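Long-range contact in C2 domain protein (Ramazzottius varieornatus, PDB 7DF2), which binds calcium ions through a C2 domain and is probably a secreted protein found specifically in tardigrades: residues A[142-156]-A[174-188]. Sequence-based numbering, arbitrary orientation.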
# COMPACT_ATOMS: atom_id res chain seq x y z
N LYS A 142 -0.20 16.29 5.32
CA LYS A 142 -0.20 14.83 5.48
C LYS A 142 -1.48 14.33 6.13
O LYS A 142 -1.92 14.84 7.17
CB LYS A 142 1.02 14.39 6.29
CG LYS A 142 1.05 12.88 6.60
CD LYS A 142 2.14 12.57 7.64
CE LYS A 142 2.29 11.07 7.84
NZ LYS A 142 3.38 10.79 8.82
N ILE A 143 -2.11 13.34 5.49
CA ILE A 143 -3.22 12.62 6.10
C ILE A 143 -2.63 11.50 6.92
O ILE A 143 -2.71 11.52 8.15
CB ILE A 143 -4.24 12.14 5.05
CG1 ILE A 143 -4.91 13.37 4.43
CG2 ILE A 143 -5.31 11.27 5.70
CD1 ILE A 143 -5.61 13.09 3.16
N ASP A 144 -1.99 10.52 6.27
CA ASP A 144 -1.26 9.51 7.04
C ASP A 144 -0.44 8.64 6.10
O ASP A 144 -0.61 8.65 4.88
CB ASP A 144 -2.18 8.63 7.88
CG ASP A 144 -1.66 8.44 9.31
OD1 ASP A 144 -0.42 8.37 9.45
OD2 ASP A 144 -2.46 8.39 10.27
N ASN A 145 0.48 7.89 6.72
CA ASN A 145 1.12 6.73 6.12
C ASN A 145 0.49 5.47 6.72
O ASN A 145 0.14 5.44 7.90
CB ASN A 145 2.63 6.72 6.39
CG ASN A 145 3.37 7.90 5.76
OD1 ASN A 145 2.99 8.38 4.70
ND2 ASN A 145 4.44 8.34 6.40
N TYR A 146 0.35 4.44 5.90
CA TYR A 146 -0.30 3.19 6.30
C TYR A 146 0.60 2.04 5.87
O TYR A 146 1.05 2.02 4.73
CB TYR A 146 -1.69 3.05 5.65
CG TYR A 146 -2.58 4.26 5.80
CD1 TYR A 146 -2.44 5.35 4.94
CD2 TYR A 146 -3.57 4.30 6.77
CE1 TYR A 146 -3.25 6.46 5.07
CE2 TYR A 146 -4.39 5.42 6.91
CZ TYR A 146 -4.22 6.50 6.06
OH TYR A 146 -5.03 7.61 6.20
N LYS A 147 0.87 1.10 6.78
CA LYS A 147 1.70 -0.06 6.45
C LYS A 147 1.07 -1.31 7.03
O LYS A 147 0.73 -1.36 8.22
CB LYS A 147 3.13 0.10 6.98
CG LYS A 147 4.04 -1.09 6.67
CD LYS A 147 5.50 -0.78 7.01
CE LYS A 147 5.76 -0.94 8.50
NZ LYS A 147 7.17 -0.60 8.85
N CYS A 148 0.94 -2.32 6.18
CA CYS A 148 0.32 -3.60 6.48
C CYS A 148 1.26 -4.68 5.95
O CYS A 148 1.74 -4.57 4.82
CB CYS A 148 -1.04 -3.69 5.79
SG CYS A 148 -1.95 -5.19 6.01
N HIS A 149 1.54 -5.71 6.76
CA HIS A 149 2.48 -6.74 6.33
C HIS A 149 1.79 -7.98 5.78
O HIS A 149 0.79 -8.45 6.32
CB HIS A 149 3.36 -7.14 7.51
CG HIS A 149 4.27 -6.05 7.98
ND1 HIS A 149 5.17 -5.44 7.14
CD2 HIS A 149 4.42 -5.47 9.19
CE1 HIS A 149 5.84 -4.52 7.82
NE2 HIS A 149 5.40 -4.52 9.06
N ILE A 150 2.36 -8.52 4.71
CA ILE A 150 2.01 -9.84 4.22
C ILE A 150 3.06 -10.81 4.75
O ILE A 150 4.27 -10.56 4.62
CB ILE A 150 1.96 -9.87 2.68
CG1 ILE A 150 0.91 -8.90 2.15
CG2 ILE A 150 1.70 -11.28 2.17
CD1 ILE A 150 1.16 -8.49 0.70
N THR A 151 2.61 -11.89 5.37
CA THR A 151 3.48 -12.96 5.83
C THR A 151 2.87 -14.30 5.41
O THR A 151 1.68 -14.38 5.09
CB THR A 151 3.70 -12.93 7.35
OG1 THR A 151 2.45 -13.11 8.03
CG2 THR A 151 4.32 -11.59 7.78
N GLY A 152 3.70 -15.34 5.42
CA GLY A 152 3.36 -16.57 4.74
C GLY A 152 3.05 -17.79 5.58
O GLY A 152 2.98 -18.89 5.02
N GLU A 153 2.86 -17.65 6.89
CA GLU A 153 2.64 -18.83 7.72
C GLU A 153 1.28 -19.46 7.43
O GLU A 153 1.19 -20.65 7.09
CB GLU A 153 2.82 -18.48 9.20
CG GLU A 153 1.65 -17.78 9.89
CD GLU A 153 1.48 -16.33 9.46
OE1 GLU A 153 2.47 -15.74 8.98
OE2 GLU A 153 0.36 -15.80 9.59
N ARG A 154 0.20 -18.67 7.49
CA ARG A 154 -1.13 -19.22 7.27
C ARG A 154 -1.44 -19.36 5.78
O ARG A 154 -1.99 -20.38 5.35
CB ARG A 154 -2.19 -18.33 7.92
CG ARG A 154 -2.30 -18.48 9.41
CD ARG A 154 -3.43 -19.42 9.77
NE ARG A 154 -3.85 -19.19 11.14
CZ ARG A 154 -5.12 -19.04 11.51
NH1 ARG A 154 -6.09 -19.11 10.62
NH2 ARG A 154 -5.39 -18.82 12.79
N ASN A 155 -1.08 -18.35 4.99
CA ASN A 155 -1.56 -18.19 3.62
C ASN A 155 -0.36 -17.94 2.72
O ASN A 155 -0.08 -16.80 2.34
CB ASN A 155 -2.59 -17.05 3.57
CG ASN A 155 -2.96 -16.64 2.15
OD1 ASN A 155 -3.23 -17.48 1.29
ND2 ASN A 155 -2.99 -15.33 1.91
N PRO A 156 0.39 -18.98 2.38
CA PRO A 156 1.55 -18.80 1.50
C PRO A 156 1.09 -18.57 0.07
O PRO A 156 -0.10 -18.74 -0.24
CB PRO A 156 2.30 -20.14 1.63
CG PRO A 156 1.23 -21.12 1.92
CD PRO A 156 0.23 -20.39 2.79
N GLY A 174 -3.71 4.02 10.23
CA GLY A 174 -2.71 5.04 10.01
C GLY A 174 -1.65 5.04 11.10
O GLY A 174 -1.92 4.72 12.26
N GLU A 175 -0.41 5.38 10.71
CA GLU A 175 0.68 5.39 11.68
C GLU A 175 0.52 6.51 12.70
O GLU A 175 0.86 6.33 13.88
CB GLU A 175 2.04 5.47 10.99
CG GLU A 175 2.50 6.87 10.55
CD GLU A 175 3.88 6.88 9.87
OE1 GLU A 175 4.62 5.87 9.94
OE2 GLU A 175 4.22 7.90 9.24
N ASP A 176 -0.00 7.66 12.28
CA ASP A 176 -0.19 8.82 13.15
C ASP A 176 -1.56 8.84 13.81
O ASP A 176 -1.67 9.18 15.00
CB ASP A 176 0.02 10.11 12.36
CG ASP A 176 1.47 10.40 12.05
OD1 ASP A 176 2.37 9.69 12.57
OD2 ASP A 176 1.72 11.34 11.26
N ARG A 177 -2.62 8.52 13.08
CA ARG A 177 -3.99 8.45 13.61
C ARG A 177 -4.53 7.07 13.28
O ARG A 177 -4.99 6.83 12.16
CB ARG A 177 -4.90 9.52 13.02
CG ARG A 177 -4.77 10.91 13.59
CD ARG A 177 -5.79 11.85 12.96
NE ARG A 177 -7.05 11.85 13.69
CZ ARG A 177 -8.18 11.29 13.25
NH1 ARG A 177 -9.27 11.32 14.00
NH2 ARG A 177 -8.22 10.70 12.06
N ALA A 178 -4.50 6.17 14.27
CA ALA A 178 -4.94 4.79 14.04
C ALA A 178 -6.41 4.71 13.65
O ALA A 178 -6.82 3.70 13.06
CB ALA A 178 -4.68 3.94 15.28
N SER A 179 -7.23 5.73 13.95
CA SER A 179 -8.63 5.67 13.55
C SER A 179 -8.84 5.94 12.07
O SER A 179 -9.93 5.67 11.55
CB SER A 179 -9.49 6.64 14.37
OG SER A 179 -9.12 7.98 14.10
N SER A 180 -7.83 6.49 11.39
CA SER A 180 -7.84 6.56 9.94
C SER A 180 -7.39 5.21 9.38
O SER A 180 -6.37 4.67 9.82
CB SER A 180 -6.91 7.68 9.46
OG SER A 180 -6.94 7.79 8.04
N LYS A 181 -8.15 4.67 8.43
CA LYS A 181 -7.90 3.33 7.91
C LYS A 181 -7.87 3.35 6.40
O LYS A 181 -8.71 4.00 5.77
CB LYS A 181 -8.96 2.33 8.37
CG LYS A 181 -9.28 2.39 9.86
CD LYS A 181 -8.28 1.64 10.70
CE LYS A 181 -8.89 1.41 12.09
NZ LYS A 181 -7.88 1.37 13.18
N VAL A 182 -6.92 2.62 5.82
CA VAL A 182 -6.98 2.24 4.41
C VAL A 182 -7.33 0.76 4.39
O VAL A 182 -6.78 -0.03 5.17
CB VAL A 182 -5.68 2.52 3.64
CG1 VAL A 182 -4.52 1.68 4.13
CG2 VAL A 182 -5.91 2.26 2.15
N TYR A 183 -8.29 0.39 3.56
CA TYR A 183 -8.74 -0.99 3.48
C TYR A 183 -8.03 -1.64 2.31
O TYR A 183 -8.08 -1.12 1.18
CB TYR A 183 -10.25 -1.07 3.33
CG TYR A 183 -10.93 -0.59 4.60
CD1 TYR A 183 -11.09 0.76 4.84
CD2 TYR A 183 -11.34 -1.49 5.57
CE1 TYR A 183 -11.68 1.22 6.03
CE2 TYR A 183 -11.94 -1.05 6.75
CZ TYR A 183 -12.10 0.31 6.97
OH TYR A 183 -12.69 0.77 8.13
N LEU A 184 -7.36 -2.75 2.58
CA LEU A 184 -6.47 -3.40 1.61
C LEU A 184 -6.86 -4.86 1.43
O LEU A 184 -7.41 -5.49 2.33
CB LEU A 184 -5.01 -3.35 2.08
CG LEU A 184 -4.44 -1.97 2.34
CD1 LEU A 184 -3.03 -2.09 2.91
CD2 LEU A 184 -4.44 -1.18 1.03
N ARG A 185 -6.55 -5.39 0.25
CA ARG A 185 -6.57 -6.83 0.01
C ARG A 185 -5.31 -7.20 -0.75
O ARG A 185 -4.76 -6.38 -1.49
CB ARG A 185 -7.77 -7.27 -0.84
CG ARG A 185 -9.13 -6.93 -0.30
CD ARG A 185 -10.20 -7.63 -1.12
NE ARG A 185 -10.13 -7.32 -2.55
CZ ARG A 185 -10.77 -8.02 -3.49
NH1 ARG A 185 -11.49 -9.09 -3.14
NH2 ARG A 185 -10.68 -7.67 -4.77
N TYR A 186 -4.88 -8.45 -0.62
CA TYR A 186 -3.75 -8.88 -1.42
C TYR A 186 -3.99 -10.29 -1.93
O TYR A 186 -4.80 -11.04 -1.39
CB TYR A 186 -2.43 -8.83 -0.64
CG TYR A 186 -2.32 -9.88 0.44
CD1 TYR A 186 -2.81 -9.63 1.72
CD2 TYR A 186 -1.72 -11.11 0.20
CE1 TYR A 186 -2.71 -10.59 2.73
CE2 TYR A 186 -1.62 -12.07 1.19
CZ TYR A 186 -2.11 -11.80 2.45
OH TYR A 186 -2.01 -12.75 3.44
N ARG A 187 -3.29 -10.60 -3.03
CA ARG A 187 -3.14 -11.94 -3.58
C ARG A 187 -1.65 -12.20 -3.79
O ARG A 187 -0.87 -11.27 -4.02
CB ARG A 187 -3.87 -12.12 -4.93
CG ARG A 187 -5.36 -12.34 -4.82
CD ARG A 187 -5.97 -12.99 -6.05
NE ARG A 187 -5.51 -12.39 -7.30
CZ ARG A 187 -5.54 -13.02 -8.48
NH1 ARG A 187 -6.01 -14.26 -8.55
NH2 ARG A 187 -5.10 -12.41 -9.58
N TRP A 188 -1.25 -13.47 -3.75
CA TRP A 188 0.08 -13.78 -4.24
C TRP A 188 0.13 -15.24 -4.67
O TRP A 188 -0.58 -16.09 -4.12
CB TRP A 188 1.19 -13.47 -3.22
CG TRP A 188 1.09 -14.09 -1.85
CD1 TRP A 188 0.03 -14.78 -1.31
CD2 TRP A 188 2.10 -14.06 -0.85
NE1 TRP A 188 0.33 -15.17 -0.02
CE2 TRP A 188 1.60 -14.75 0.28
CE3 TRP A 188 3.39 -13.53 -0.80
CZ2 TRP A 188 2.35 -14.91 1.44
CZ3 TRP A 188 4.13 -13.68 0.37
CH2 TRP A 188 3.61 -14.37 1.47
O HOH W 1 -0.59 -12.08 5.63
O HOH W 2 -4.44 -13.72 -0.42
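Ile150 packs over the faces of both Tyr186 and Trp188 in the core of this C2-type beta sandwich, where the strand running through 142 to about 150 faces strand 181-188 of the other sheet, the two segment axes approaching to 8.0 Å. Its CG1 sits over the centre of the Tyr186 ring, 3.7 Å from the centroid, and its CG2 over the six-membered ring of Trp188, two CH-pi contacts from one branched side chain. CG2 stands anti to the backbone N of Ile150 and CG1 beside that N (chi1 -61°), which sets CG1 over Tyr186 and CG2 where it touches both rings. At the indole edge, Trp188 NE1 donates to Asn155 O at 2.9 Å, the oxygen lying in the ring plane. Replacing Trp188 by alanine would probably uncover Ile150 CG2 and leave Asn155 O without its indole donor. Farther along, Cys148 CB meets Leu184 CD1, Val182 CG1 packs against Tyr146 CB, and Tyr146 OH shares a 2.7 Å hydrogen bond with Ser180 OG.

The other end is polar and solvent-facing: Lys142 NZ forms salt bridges to Glu175 OE2 and Asp176 OD2, and the Lys142 side chain lies about 10 Å from a bound calcium ion. Beneath these exposed acids, the buried Asp144 carboxylate is gripped on syn lone pairs, OD1 by Asp176 N at 2.9 Å and OD2 by Arg177 N at 2.8 Å. The anti lone pair of Asp144 OD1 accepts Asn145 N at 2.9 Å.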